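Side-chain contacts in uncharacterized protein (Pyrococcus horikoshii, PDB 2P8T), which is of unknown function but may bind ATP and have aminoacyl-tRNA ligase activity: residues Asp78-Leu81 with Ser82-Glu86; Glu107-Ser110 with Ile111-Arg114; Glu134-Pro138 with Glu139-Pro143; Ala179-Val182 with Ala183-Lys187; Glu190-Pro193 with Glu194-Glu197. All coordinates share one frame; numbering follows the deposited sequence.

How the contacts relate
Contact 4 is the buried one, a run of helix 172-187 near the middle of the chain, and three others touch it. Contact 1, ending helix 71-81, lays Phe-84 against Ala-183 and Lys-187; contact 2, at the surface, brings Phe-108 and Leu-113 of helix 110-119's start to Val-182, Ile-185 and Leu-186; contact 5, opening helix 193-196, sets Ile-191 and Leu-196 on Tyr-184. Contacts 1, 3 and 5 are partly buried. Contacts 1 and 5 also meet through Leu-80 and Ile-195; contact 3, on the edge strand, touches only contact 2. Apolar side chains over a regular helical backbone prevail in the core; contacts 1 and 5 add hydroxyl bonds, and contact 3 an arginine-aromatic stack.

Contact 1. Residues Asp78-Leu81 with Ser82-Glu86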
loop_
_atom_site.group_PDB
_atom_site.type_symbol
_atom_site.label_atom_id
_atom_site.label_comp_id
_atom_site.label_asym_id
_atom_site.label_seq_id
_atom_site.Cartn_x
_atom_site.Cartn_y
_atom_site.Cartn_z
ATOM N N ASP A 78 -13.433 2.216 -1.249
ATOM C CA ASP A 78 -13.741 3.478 -0.566
ATOM C C ASP A 78 -13.430 3.382 0.917
ATOM O O ASP A 78 -12.847 4.304 1.510
ATOM C CB ASP A 78 -15.196 3.903 -0.799
ATOM C CG ASP A 78 -15.459 4.338 -2.223
ATOM O OD1 ASP A 78 -14.499 4.540 -2.998
ATOM O OD2 ASP A 78 -16.649 4.494 -2.575
ATOM N N LYS A 79 -13.793 2.249 1.507
ATOM C CA LYS A 79 -13.425 1.945 2.869
ATOM C C LYS A 79 -11.895 1.927 3.075
ATOM O O LYS A 79 -11.422 2.424 4.079
ATOM C CB LYS A 79 -14.066 0.636 3.312
ATOM C CG LYS A 79 -15.585 0.754 3.558
ATOM C CD LYS A 79 -16.263 -0.618 3.703
ATOM C CE LYS A 79 -17.785 -0.498 3.581
ATOM N NZ LYS A 79 -18.339 0.420 4.640
ATOM N N LEU A 80 -11.141 1.373 2.123
ATOM C CA LEU A 80 -9.669 1.378 2.225
ATOM C C LEU A 80 -9.100 2.784 2.185
ATOM O O LEU A 80 -8.192 3.120 2.958
ATOM C CB LEU A 80 -9.013 0.538 1.121
ATOM C CG LEU A 80 -9.088 -0.977 1.300
ATOM C CD1 LEU A 80 -8.470 -1.672 0.080
ATOM C CD2 LEU A 80 -8.357 -1.412 2.583
ATOM N N LEU A 81 -9.671 3.612 1.315
ATOM C CA LEU A 81 -9.227 4.989 1.167
ATOM C C LEU A 81 -9.648 5.883 2.322
ATOM O O LEU A 81 -9.153 7.008 2.443
ATOM C CB LEU A 81 -9.704 5.565 -0.151
ATOM C CG LEU A 81 -8.918 5.151 -1.379
ATOM C CD1 LEU A 81 -9.620 5.743 -2.575
ATOM C CD2 LEU A 81 -7.463 5.615 -1.315
ATOM N N SER A 82 -10.548 5.399 3.172
ATOM C CA SER A 82 -10.839 6.084 4.440
ATOM C C SER A 82 -9.725 5.904 5.479
ATOM O O SER A 82 -9.625 6.700 6.413
ATOM C CB SER A 82 -12.193 5.653 5.038
ATOM O OG SER A 82 -12.126 4.397 5.717
ATOM N N MET A 83 -8.903 4.866 5.334
ATOM C CA MET A 83 -7.857 4.586 6.319
ATOM C C MET A 83 -6.432 4.739 5.770
ATOM O O MET A 83 -5.462 4.757 6.537
ATOM C CB MET A 83 -8.080 3.224 7.026
ATOM C CG MET A 83 -8.037 1.924 6.188
ATOM S SD MET A 83 -8.659 0.404 7.068
ATOM C CE MET A 83 -10.411 0.682 6.899
ATOM N N PHE A 84 -6.338 4.839 4.444
ATOM C CA PHE A 84 -5.080 4.988 3.705
ATOM C C PHE A 84 -5.217 6.043 2.622
ATOM O O PHE A 84 -6.315 6.321 2.132
ATOM C CB PHE A 84 -4.686 3.676 3.009
ATOM C CG PHE A 84 -4.625 2.492 3.926
ATOM C CD1 PHE A 84 -3.733 2.465 4.998
ATOM C CD2 PHE A 84 -5.462 1.400 3.713
ATOM C CE1 PHE A 84 -3.682 1.379 5.851
ATOM C CE2 PHE A 84 -5.402 0.299 4.533
ATOM C CZ PHE A 84 -4.518 0.289 5.620
ATOM N N SER A 85 -4.093 6.629 2.232
ATOM C CA SER A 85 -4.062 7.479 1.043
ATOM C C SER A 85 -3.940 6.590 -0.181
ATOM O O SER A 85 -3.647 5.401 -0.052
ATOM C CB SER A 85 -2.880 8.438 1.113
ATOM O OG SER A 85 -1.640 7.734 1.166
ATOM N N GLU A 86 -4.189 7.138 -1.367
ATOM C CA GLU A 86 -3.791 6.458 -2.600
ATOM C C GLU A 86 -2.268 6.216 -2.579
ATOM O O GLU A 86 -1.519 7.164 -2.408
ATOM C CB GLU A 86 -4.143 7.309 -3.830
ATOM C CG GLU A 86 -5.647 7.461 -4.106
ATOM C CD GLU A 86 -6.286 6.215 -4.733
ATOM O OE1 GLU A 86 -5.557 5.241 -5.054
ATOM O OE2 GLU A 86 -7.533 6.237 -4.932
#
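The ring of Phe-84 receives the CD2 methyl of Leu-80 at its edge, in the ring plane and 3.9 Å from CE2, while one face is covered by its own neighbour: Met-83 CG stands 3.5 Å above the plane, offset toward the rim. Leucine suits the first of these positions because its branched end reaches the aromatic rim without needing a polar mate. Met-83 has CG lodged between its backbone N and carbonyl carbon (chi1 63°), which tucks that atom 3.4 Å from Leu-80 O and leaves the flexible thioether to bend back along the helix end.

Backbone bonds turn the chain here. Leu-80 O accepts from Met-83 N at 3.0 Å, with the donor well above the carbonyl plane, and more weakly from Phe-84 N. One residue earlier, Ser-82 folds its hydroxyl back onto the helix and donates to Lys-79 O over 2.7 Å; a small hydroxyl residue is well fitted to this spot, since it can donate a hydrogen bond to a carbonyl near the helix end. Leu-81 O and Phe-84 O lie only 2.9 Å apart, two acceptors whose mutual repulsion is probably relieved by the ammonium of Lys-103, which bonds to both. Farther on, Glu-86 bends at chi2 and crosses Leu-81, with OE2 3.2 Å from CD1; that carboxylate is salt-bridged to Arg-77.

The chain leads from helix 71-81 toward strand 88-92, with Leu-80 on helix 17-26 and Phe-84 wedged among helix 17-26, strand 95-102 and helix 172-187.

Contact 2. Residues Glu107-Ser110 with Ile111-Arg114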
loop_
_atom_site.group_PDB
_atom_site.type_symbol
_atom_site.label_atom_id
_atom_site.label_comp_id
_atom_site.label_asym_id
_atom_site.label_seq_id
_atom_site.Cartn_x
_atom_site.Cartn_y
_atom_site.Cartn_z
ATOM N N GLU A 107 -0.215 3.611 17.903
ATOM C CA GLU A 107 1.208 3.865 18.050
ATOM C C GLU A 107 2.014 2.661 17.541
ATOM O O GLU A 107 1.510 1.525 17.460
ATOM C CB GLU A 107 1.586 4.350 19.458
ATOM C CG GLU A 107 3.094 4.575 19.718
ATOM C CD GLU A 107 3.860 5.441 18.684
ATOM O OE1 GLU A 107 3.311 5.896 17.649
ATOM O OE2 GLU A 107 5.063 5.663 18.928
ATOM N N PHE A 108 3.238 2.945 17.122
ATOM C CA PHE A 108 4.078 1.974 16.448
ATOM C C PHE A 108 5.544 2.249 16.749
ATOM O O PHE A 108 5.911 3.334 17.237
ATOM C CB PHE A 108 3.837 2.030 14.924
ATOM C CG PHE A 108 4.066 3.390 14.321
ATOM C CD1 PHE A 108 5.330 3.767 13.872
ATOM C CD2 PHE A 108 3.013 4.301 14.200
ATOM C CE1 PHE A 108 5.551 5.040 13.327
ATOM C CE2 PHE A 108 3.220 5.569 13.654
ATOM C CZ PHE A 108 4.488 5.943 13.216
ATOM N N LYS A 109 6.372 1.266 16.420
ATOM C CA LYS A 109 7.807 1.408 16.488
ATOM C C LYS A 109 8.333 1.347 15.070
ATOM O O LYS A 109 8.259 0.299 14.424
ATOM C CB LYS A 109 8.412 0.287 17.346
ATOM C CG LYS A 109 7.720 0.085 18.697
ATOM C CD LYS A 109 7.838 1.316 19.592
ATOM C CE LYS A 109 9.302 1.643 19.926
ATOM N NZ LYS A 109 9.533 3.117 19.999
ATOM N N SER A 110 8.859 2.472 14.590
ATOM C CA SER A 110 9.308 2.590 13.209
ATOM C C SER A 110 10.338 1.529 12.852
ATOM O O SER A 110 10.254 0.944 11.799
ATOM C CB SER A 110 9.886 3.988 12.933
ATOM O OG SER A 110 8.895 4.985 13.122
ATOM N N ILE A 111 11.302 1.273 13.739
ATOM C CA ILE A 111 12.373 0.328 13.424
ATOM C C ILE A 111 11.812 -1.088 13.216
ATOM O O ILE A 111 12.257 -1.814 12.330
ATOM C CB ILE A 111 13.527 0.355 14.488
ATOM C CG1 ILE A 111 14.768 -0.373 13.951
ATOM C CG2 ILE A 111 13.057 -0.208 15.818
ATOM C CD1 ILE A 111 16.085 0.099 14.572
ATOM N N GLU A 112 10.809 -1.446 14.013
ATOM C CA GLU A 112 10.150 -2.744 13.884
ATOM C C GLU A 112 9.430 -2.861 12.547
ATOM O O GLU A 112 9.533 -3.873 11.846
ATOM C CB GLU A 112 9.191 -2.971 15.061
ATOM C CG GLU A 112 9.884 -2.952 16.420
ATOM C CD GLU A 112 9.036 -3.525 17.539
ATOM O OE1 GLU A 112 7.878 -3.919 17.277
ATOM O OE2 GLU A 112 9.532 -3.581 18.689
ATOM N N LEU A 113 8.728 -1.799 12.159
ATOM C CA LEU A 113 8.011 -1.820 10.889
ATOM C C LEU A 113 8.979 -1.854 9.702
ATOM O O LEU A 113 8.715 -2.517 8.702
ATOM C CB LEU A 113 7.062 -0.622 10.799
ATOM C CG LEU A 113 5.937 -0.589 11.847
ATOM C CD1 LEU A 113 5.101 0.665 11.678
ATOM C CD2 LEU A 113 5.047 -1.811 11.760
ATOM N N ARG A 114 10.105 -1.145 9.829
ATOM C CA ARG A 114 11.112 -1.171 8.791
ATOM C C ARG A 114 11.601 -2.605 8.571
ATOM O O ARG A 114 11.725 -3.047 7.445
ATOM C CB ARG A 114 12.300 -0.290 9.155
ATOM C CG ARG A 114 13.385 -0.324 8.084
ATOM C CD ARG A 114 14.663 0.287 8.548
ATOM N NE ARG A 114 15.214 -0.240 9.806
ATOM C CZ ARG A 114 16.008 -1.297 9.912
ATOM N NH1 ARG A 114 16.306 -2.009 8.838
ATOM N NH2 ARG A 114 16.488 -1.663 11.099
#
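Phe-108 holds CG between its backbone N and carbonyl carbon (chi1 57°), whereas Leu-113 places CG anti to its carbonyl carbon (chi1 -63°), and these torsions turn Leu-113 CD1 to Phe-108 CB. The two side chains cross at about a right angle. The touching branch of the leucine, CD1, lies 3.7 Å from Phe-108 CB and 3.8 Å from Phe-108 CD1, at CB and the near part of the ring. Both residues are apolar and bulky, as befits the inner side of a helix start.

Lys-109 occupies the N-cap position. Its carbonyl oxygen accepts from Leu-113 N at 3.1 Å, nearly along the C=O axis, and Ser-110 O takes Arg-114 N in the same manner at 2.9 Å, so the first turn has regular i to i+4 bonding. On the outer side the lysine and Glu-112 meet through their aliphatic parts, CB to CG 3.7 Å; the charged ends, NZ and OE2, stay 6.8 Å apart and can attract only at a distance. Long polar chains suit this exposed flank.

Ser-110 turns its hydroxyl to the carbonyl of Ile-127, tying the beginning of helix 110-119 to strand 124-131, while Phe-108 and Leu-113 pack between that strand and helix 172-187.

Contact 3. Residues Glu134-Pro138 with Glu139-Pro143; sequences EIVFP and EDFRP
The carbonyl oxygen of Arg-142 is gripped by two neighbouring groups: Phe-137 N donates a hydrogen bond of 2.8 Å, in the carbonyl plane and fairly straight, and Val-136 CA adds a CA-H...O contact at 3.2 Å. With CG set between backbone N and carbonyl carbon (chi1 67°) and the chain extended as far as NE, the arginine's guanidinium lies flat on one face of the Phe-137 ring, planes 7° apart and CZ 3.9 Å from the ring centroid, a cation-pi stack.

Asp-140 steadies that group from its edge. Its OD1 accepts from Arg-142 N at 3.2 Å; this bond, to the backbone N two residues on, closes an Asx turn, the donor standing above the carboxylate plane. The carboxylate also pairs with Arg-142 NH1, weakly through OD1, the position of OD2 being less certain. The chain doubles back here beyond the edge strand 134-136 of the five-stranded antiparallel sheet, with a single beta bridge joining Val-136 to Pro-143. With an alanine in place of Arg-142, one face of Phe-137 would probably lose its cover and the Asp-140 carboxylate its charged mate.

On the turn's other flank, Val-136 CG2 comes to the edge of the Phe-141 ring, 3.9 Å from CD1, and Pro-138 O stands over a face of that ring. Phe-137 itself is buried, as suits an aromatic, against Met-126 and Leu-128 of strand 124-131.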
loop_
_atom_site.group_PDB
_atom_site.type_symbol
_atom_site.label_atom_id
_atom_site.label_comp_id
_atom_site.label_asym_id
_atom_site.label_seq_id
_atom_site.Cartn_x
_atom_site.Cartn_y
_atom_site.Cartn_z
ATOM N N GLU A 134 3.581 18.908 8.954
ATOM C CA GLU A 134 4.775 18.519 8.189
ATOM C C GLU A 134 5.075 17.049 8.476
ATOM O O GLU A 134 4.843 16.595 9.587
ATOM C CB GLU A 134 5.973 19.380 8.578
ATOM C CG GLU A 134 5.693 20.899 8.490
ATOM C CD GLU A 134 5.743 21.453 7.061
ATOM O OE1 GLU A 134 6.867 21.688 6.563
ATOM O OE2 GLU A 134 4.666 21.695 6.449
ATOM N N ILE A 135 5.572 16.336 7.468
ATOM C CA ILE A 135 5.987 14.931 7.609
ATOM C C ILE A 135 7.344 14.950 8.302
ATOM O O ILE A 135 8.299 15.582 7.818
ATOM C CB ILE A 135 6.082 14.187 6.229
ATOM C CG1 ILE A 135 4.725 14.172 5.501
ATOM C CG2 ILE A 135 6.523 12.717 6.431
ATOM C CD1 ILE A 135 4.806 13.757 4.029
ATOM N N VAL A 136 7.429 14.268 9.434
ATOM C CA VAL A 136 8.622 14.338 10.278
ATOM C C VAL A 136 9.064 12.954 10.735
ATOM O O VAL A 136 8.255 12.013 10.767
ATOM C CB VAL A 136 8.414 15.235 11.539
ATOM C CG1 VAL A 136 8.093 16.665 11.157
ATOM C CG2 VAL A 136 7.342 14.674 12.473
ATOM N N PHE A 137 10.355 12.844 11.068
ATOM C CA PHE A 137 10.885 11.642 11.706
ATOM C C PHE A 137 10.395 11.559 13.140
ATOM O O PHE A 137 10.359 12.565 13.838
ATOM C CB PHE A 137 12.422 11.610 11.602
ATOM C CG PHE A 137 12.905 11.420 10.197
ATOM C CD1 PHE A 137 12.901 10.148 9.616
ATOM C CD2 PHE A 137 13.313 12.507 9.428
ATOM C CE1 PHE A 137 13.303 9.961 8.298
ATOM C CE2 PHE A 137 13.730 12.320 8.103
ATOM C CZ PHE A 137 13.733 11.028 7.551
ATOM N N PRO A 138 9.966 10.365 13.574
ATOM C CA PRO A 138 9.332 10.199 14.895
ATOM C C PRO A 138 10.196 10.434 16.152
ATOM O O PRO A 138 9.648 10.775 17.208
ATOM C CB PRO A 138 8.794 8.762 14.853
ATOM C CG PRO A 138 9.599 8.078 13.808
ATOM C CD PRO A 138 9.997 9.104 12.804
ATOM N N GLU A 139 11.510 10.254 16.067
ATOM C CA GLU A 139 12.355 10.417 17.259
ATOM C C GLU A 139 12.536 11.902 17.612
ATOM O O GLU A 139 12.283 12.328 18.749
ATOM C CB GLU A 139 13.719 9.746 17.047
ATOM C CG GLU A 139 14.567 9.611 18.315
ATOM C CD GLU A 139 15.895 8.924 18.063
ATOM O OE1 GLU A 139 16.697 9.430 17.241
ATOM O OE2 GLU A 139 16.140 7.874 18.690
ATOM N N ASP A 140 12.958 12.680 16.624
ATOM C CA ASP A 140 13.426 14.043 16.841
ATOM C C ASP A 140 12.540 15.062 16.155
ATOM O O ASP A 140 12.730 16.279 16.321
ATOM C CB ASP A 140 14.867 14.193 16.331
ATOM C CG ASP A 140 15.033 13.772 14.884
ATOM O OD1 ASP A 140 14.038 13.419 14.216
ATOM O OD2 ASP A 140 16.183 13.797 14.399
ATOM N N PHE A 141 11.589 14.566 15.366
ATOM C CA PHE A 141 10.609 15.421 14.683
ATOM C C PHE A 141 11.218 16.346 13.618
ATOM O O PHE A 141 10.647 17.378 13.272
ATOM C CB PHE A 141 9.732 16.176 15.703
ATOM C CG PHE A 141 9.036 15.266 16.687
ATOM C CD1 PHE A 141 7.920 14.526 16.305
ATOM C CD2 PHE A 141 9.511 15.129 17.982
ATOM C CE1 PHE A 141 7.272 13.670 17.204
ATOM C CE2 PHE A 141 8.880 14.268 18.896
ATOM C CZ PHE A 141 7.759 13.535 18.503
ATOM N N ARG A 142 12.366 15.951 13.073
ATOM C CA ARG A 142 12.956 16.654 11.936
ATOM C C ARG A 142 12.163 16.360 10.652
ATOM O O ARG A 142 11.668 15.235 10.462
ATOM C CB ARG A 142 14.447 16.280 11.785
ATOM C CG ARG A 142 14.694 14.818 11.392
ATOM C CD ARG A 142 16.139 14.334 11.648
ATOM N NE ARG A 142 16.416 13.113 10.899
ATOM C CZ ARG A 142 16.247 11.869 11.351
ATOM N NH1 ARG A 142 15.833 11.634 12.587
ATOM N NH2 ARG A 142 16.508 10.845 10.543
ATOM N N PRO A 143 12.004 17.366 9.773
ATOM C CA PRO A 143 11.228 17.111 8.564
ATOM C C PRO A 143 11.907 16.171 7.600
ATOM O O PRO A 143 13.133 16.225 7.423
ATOM C CB PRO A 143 11.092 18.503 7.935
ATOM C CG PRO A 143 11.331 19.438 9.080
ATOM C CD PRO A 143 12.416 18.778 9.844
#

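Contact 4. Residues Ala179-Val182 with Ala183-Lys187; sequences AIHV and AYILK
Ile-185 lays its CD1 methyl over one face of the His-181 imidazole, 4.0 Å from the ring centroid and 28° off the ring normal, a CH-pi contact. The closest ring atom is NE2, 3.7 Å from CD1. The first torsion of His-181 (chi1 180°) swings the ring off the backbone N side, beside the carbonyl carbon, where Ile-185, four residues on, can reach its face. Isoleucine is apt for this: CG1 and CD1 extend along the helix surface, and CG1 rests 3.4 Å from the carbonyl oxygen of His-181.

One step round the helix, Val-182 CG1 meets Leu-186 CD1 more loosely, at 4.2 Å. Beneath both pairs runs the backbone ladder: Tyr-184 N donates to Ile-180 O at 2.8 Å and Ile-185 N to His-181 O at 3.0 Å, with matching bonds from Ala-183 N to Ala-179 O and from Leu-186 N to Val-182 O. These fix the spacing that brings each side chain over its partner four residues away.

A second shell sets the imidazole. Its ND1 is hydrogen-bonded to the carboxylate of Glu-18, and its ring stacks with that of Phe-120, which together are likely to restrict its rotation. Small Ala-179 lets the helix come close to Ile-98 and Ile-100 of strand 95-102, and Ala-183 makes room for the ring of Phe-84.

The result is a regular alpha helix with contacts from residue i to i+4, packed by its apolar side on the antiparallel sheet and flanked by helices 17-26 and 110-119.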
loop_
_atom_site.group_PDB
_atom_site.type_symbol
_atom_site.label_atom_id
_atom_site.label_comp_id
_atom_site.label_asym_id
_atom_site.label_seq_id
_atom_site.Cartn_x
_atom_site.Cartn_y
_atom_site.Cartn_z
ATOM N N ALA A 179 5.201 -1.889 1.194
ATOM C CA ALA A 179 4.446 -0.760 1.796
ATOM C C ALA A 179 3.062 -1.231 2.279
ATOM O O ALA A 179 2.626 -0.886 3.385
ATOM C CB ALA A 179 4.323 0.399 0.792
ATOM N N ILE A 180 2.383 -2.035 1.460
ATOM C CA ILE A 180 1.080 -2.582 1.840
ATOM C C ILE A 180 1.221 -3.500 3.057
ATOM O O ILE A 180 0.390 -3.484 3.951
ATOM C CB ILE A 180 0.362 -3.260 0.641
ATOM C CG1 ILE A 180 -0.001 -2.193 -0.391
ATOM C CG2 ILE A 180 -0.924 -4.004 1.122
ATOM C CD1 ILE A 180 -0.510 -2.720 -1.722
ATOM N N HIS A 181 2.306 -4.275 3.116
ATOM C CA HIS A 181 2.531 -5.106 4.303
ATOM C C HIS A 181 2.569 -4.255 5.592
ATOM O O HIS A 181 1.947 -4.596 6.579
ATOM C CB HIS A 181 3.824 -5.903 4.139
ATOM C CG HIS A 181 4.128 -6.790 5.303
ATOM N ND1 HIS A 181 3.270 -7.785 5.718
ATOM C CD2 HIS A 181 5.180 -6.819 6.150
ATOM C CE1 HIS A 181 3.786 -8.396 6.772
ATOM N NE2 HIS A 181 4.950 -7.833 7.048
ATOM N N VAL A 182 3.305 -3.142 5.563
ATOM C CA VAL A 182 3.386 -2.227 6.718
ATOM C C VAL A 182 2.021 -1.615 7.051
ATOM O O VAL A 182 1.596 -1.567 8.216
ATOM C CB VAL A 182 4.472 -1.116 6.504
ATOM C CG1 VAL A 182 4.527 -0.174 7.712
ATOM C CG2 VAL A 182 5.870 -1.745 6.224
ATOM N N ALA A 183 1.310 -1.173 6.006
ATOM C CA ALA A 183 -0.050 -0.658 6.147
ATOM C C ALA A 183 -0.963 -1.665 6.832
ATOM O O ALA A 183 -1.721 -1.329 7.786
ATOM C CB ALA A 183 -0.590 -0.298 4.772
ATOM N N TYR A 184 -0.887 -2.910 6.353
ATOM C CA TYR A 184 -1.663 -4.008 6.943
ATOM C C TYR A 184 -1.340 -4.253 8.424
ATOM O O TYR A 184 -2.263 -4.427 9.234
ATOM C CB TYR A 184 -1.490 -5.283 6.120
ATOM C CG TYR A 184 -2.322 -6.434 6.649
ATOM C CD1 TYR A 184 -3.712 -6.371 6.634
ATOM C CD2 TYR A 184 -1.714 -7.573 7.174
ATOM C CE1 TYR A 184 -4.495 -7.414 7.137
ATOM C CE2 TYR A 184 -2.492 -8.629 7.685
ATOM C CZ TYR A 184 -3.879 -8.528 7.661
ATOM O OH TYR A 184 -4.662 -9.562 8.147
ATOM N N ILE A 185 -0.059 -4.243 8.803
ATOM C CA ILE A 185 0.291 -4.362 10.240
ATOM C C ILE A 185 -0.397 -3.261 11.069
ATOM O O ILE A 185 -0.968 -3.511 12.136
ATOM C CB ILE A 185 1.834 -4.324 10.491
ATOM C CG1 ILE A 185 2.526 -5.532 9.839
ATOM C CG2 ILE A 185 2.131 -4.227 12.013
ATOM C CD1 ILE A 185 4.005 -5.354 9.603
ATOM N N LEU A 186 -0.342 -2.025 10.577
ATOM C CA LEU A 186 -0.866 -0.882 11.325
ATOM C C LEU A 186 -2.393 -0.850 11.447
ATOM O O LEU A 186 -2.952 -0.301 12.426
ATOM C CB LEU A 186 -0.394 0.421 10.657
ATOM C CG LEU A 186 1.066 0.764 10.949
ATOM C CD1 LEU A 186 1.550 1.833 9.968
ATOM C CD2 LEU A 186 1.231 1.194 12.398
ATOM N N LYS A 187 -3.068 -1.429 10.455
ATOM C CA LYS A 187 -4.531 -1.360 10.362
ATOM C C LYS A 187 -5.229 -2.735 10.360
ATOM O O LYS A 187 -6.406 -2.844 9.981
ATOM C CB LYS A 187 -4.930 -0.554 9.125
ATOM C CG LYS A 187 -4.717 0.942 9.283
ATOM C CD LYS A 187 -5.525 1.480 10.484
ATOM C CE LYS A 187 -5.676 2.977 10.399
ATOM N NZ LYS A 187 -6.628 3.517 11.423
#

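Contact 5. Residues Glu190-Pro193 with Glu194-Glu197; sequences EITP and EILE
Thr-192 and Ile-195 form the tight part of this contact: CG2 of the threonine is pressed to 3.5 Å from Ile-195 CG1, closer than carbon pairs usually come, the two side chains crossing at about a right angle. Beside them Ile-191 rests its CG2 branch 4.0 Å from Ile-195 CB. Branched aliphatic residues fill this inner side well, where Ile-195 is buried against helices 17-26 and 71-81 through Leu-21, Ile-76 and Leu-80.

Thr-192 is the N-cap of the short helix 193-196. With OG1 trained away from its own backbone N (chi1 174°), the hydroxyl oxygen accepts from Glu-194 N at 3.2 Å, a capping bond, while the methyl remains on the side of Ile-195. Thr-192 O takes Ile-195 N at 3.1 Å, from above the carbonyl plane, and Leu-196 N only weakly. A valine here, lacking the hydroxyl, would leave Glu-194 N without its capping acceptor and would probably let the first turn fray.

Between the two sides Glu-194, only partly exposed, lies along Lys-72 and Ile-76, and a negative charge near a helix start is likely to be favourable. The outer side is looser. Pro-193 is exposed and suits the first helical turn, where its missing N-H costs no helix bond; its carbonyl oxygen accepts from Glu-197 N at 2.8 Å. Leu-196, also exposed, approaches Ile-191 only distantly, CD2 to CG2 4.4 Å, and touches the Tyr-184 side chain.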
loop_
_atom_site.group_PDB
_atom_site.type_symbol
_atom_site.label_atom_id
_atom_site.label_comp_id
_atom_site.label_asym_id
_atom_site.label_seq_id
_atom_site.Cartn_x
_atom_site.Cartn_y
_atom_site.Cartn_z
ATOM N N GLU A 190 -8.696 -3.280 11.523
ATOM C CA GLU A 190 -9.707 -2.465 10.865
ATOM C C GLU A 190 -10.022 -2.911 9.443
ATOM O O GLU A 190 -10.974 -2.415 8.842
ATOM C CB GLU A 190 -9.306 -0.982 10.876
ATOM C CG GLU A 190 -8.833 -0.440 12.248
ATOM C CD GLU A 190 -9.835 -0.634 13.358
ATOM O OE1 GLU A 190 -11.034 -0.342 13.132
ATOM O OE2 GLU A 190 -9.417 -1.071 14.463
ATOM N N ILE A 191 -9.208 -3.818 8.902
ATOM C CA ILE A 191 -9.402 -4.357 7.556
ATOM C C ILE A 191 -10.718 -5.142 7.531
ATOM O O ILE A 191 -10.934 -5.990 8.397
ATOM C CB ILE A 191 -8.242 -5.314 7.138
ATOM C CG1 ILE A 191 -6.863 -4.612 7.167
ATOM C CG2 ILE A 191 -8.506 -5.929 5.766
ATOM C CD1 ILE A 191 -6.703 -3.451 6.182
ATOM N N THR A 192 -11.581 -4.842 6.559
ATOM C CA THR A 192 -12.928 -5.450 6.458
ATOM C C THR A 192 -12.859 -6.972 6.290
ATOM O O THR A 192 -11.959 -7.475 5.604
ATOM C CB THR A 192 -13.782 -4.820 5.299
ATOM O OG1 THR A 192 -15.021 -5.537 5.144
ATOM C CG2 THR A 192 -13.053 -4.891 3.988
ATOM N N PRO A 193 -13.803 -7.710 6.912
ATOM C CA PRO A 193 -13.860 -9.161 6.679
ATOM C C PRO A 193 -14.034 -9.544 5.206
ATOM O O PRO A 193 -13.596 -10.621 4.800
ATOM C CB PRO A 193 -15.080 -9.607 7.483
ATOM C CG PRO A 193 -15.270 -8.529 8.529
ATOM C CD PRO A 193 -14.844 -7.261 7.855
ATOM N N GLU A 194 -14.667 -8.670 4.419
ATOM C CA GLU A 194 -14.885 -8.926 3.006
ATOM C C GLU A 194 -13.569 -9.103 2.260
ATOM O O GLU A 194 -13.506 -9.841 1.290
ATOM C CB GLU A 194 -15.719 -7.810 2.363
ATOM C CG GLU A 194 -17.044 -7.554 3.074
ATOM C CD GLU A 194 -18.100 -6.906 2.185
ATOM O OE1 GLU A 194 -17.749 -6.106 1.294
ATOM O OE2 GLU A 194 -19.302 -7.205 2.384
ATOM N N ILE A 195 -12.521 -8.415 2.718
ATOM C CA ILE A 195 -11.185 -8.579 2.152
ATOM C C ILE A 195 -10.545 -9.875 2.653
ATOM O O ILE A 195 -9.976 -10.645 1.878
ATOM C CB ILE A 195 -10.276 -7.369 2.478
ATOM C CG1 ILE A 195 -10.734 -6.130 1.696
ATOM C CG2 ILE A 195 -8.786 -7.677 2.166
ATOM C CD1 ILE A 195 -9.952 -4.853 2.032
ATOM N N LEU A 196 -10.629 -10.101 3.954
ATOM C CA LEU A 196 -10.090 -11.325 4.560
ATOM C C LEU A 196 -10.713 -12.578 3.941
ATOM O O LEU A 196 -10.048 -13.614 3.838
ATOM C CB LEU A 196 -10.320 -11.314 6.071
ATOM C CG LEU A 196 -9.694 -10.167 6.876
ATOM C CD1 LEU A 196 -10.145 -10.223 8.347
ATOM C CD2 LEU A 196 -8.163 -10.174 6.764
ATOM N N GLU A 197 -11.976 -12.478 3.507
ATOM C CA GLU A 197 -12.676 -13.596 2.842
ATOM C C GLU A 197 -11.982 -14.082 1.558
ATOM O O GLU A 197 -12.191 -15.211 1.111
ATOM C CB GLU A 197 -14.126 -13.201 2.521
ATOM C CG GLU A 197 -15.108 -14.371 2.524
ATOM C CD GLU A 197 -16.568 -13.973 2.306
ATOM O OE1 GLU A 197 -16.884 -12.760 2.142
ATOM O OE2 GLU A 197 -17.413 -14.902 2.306
#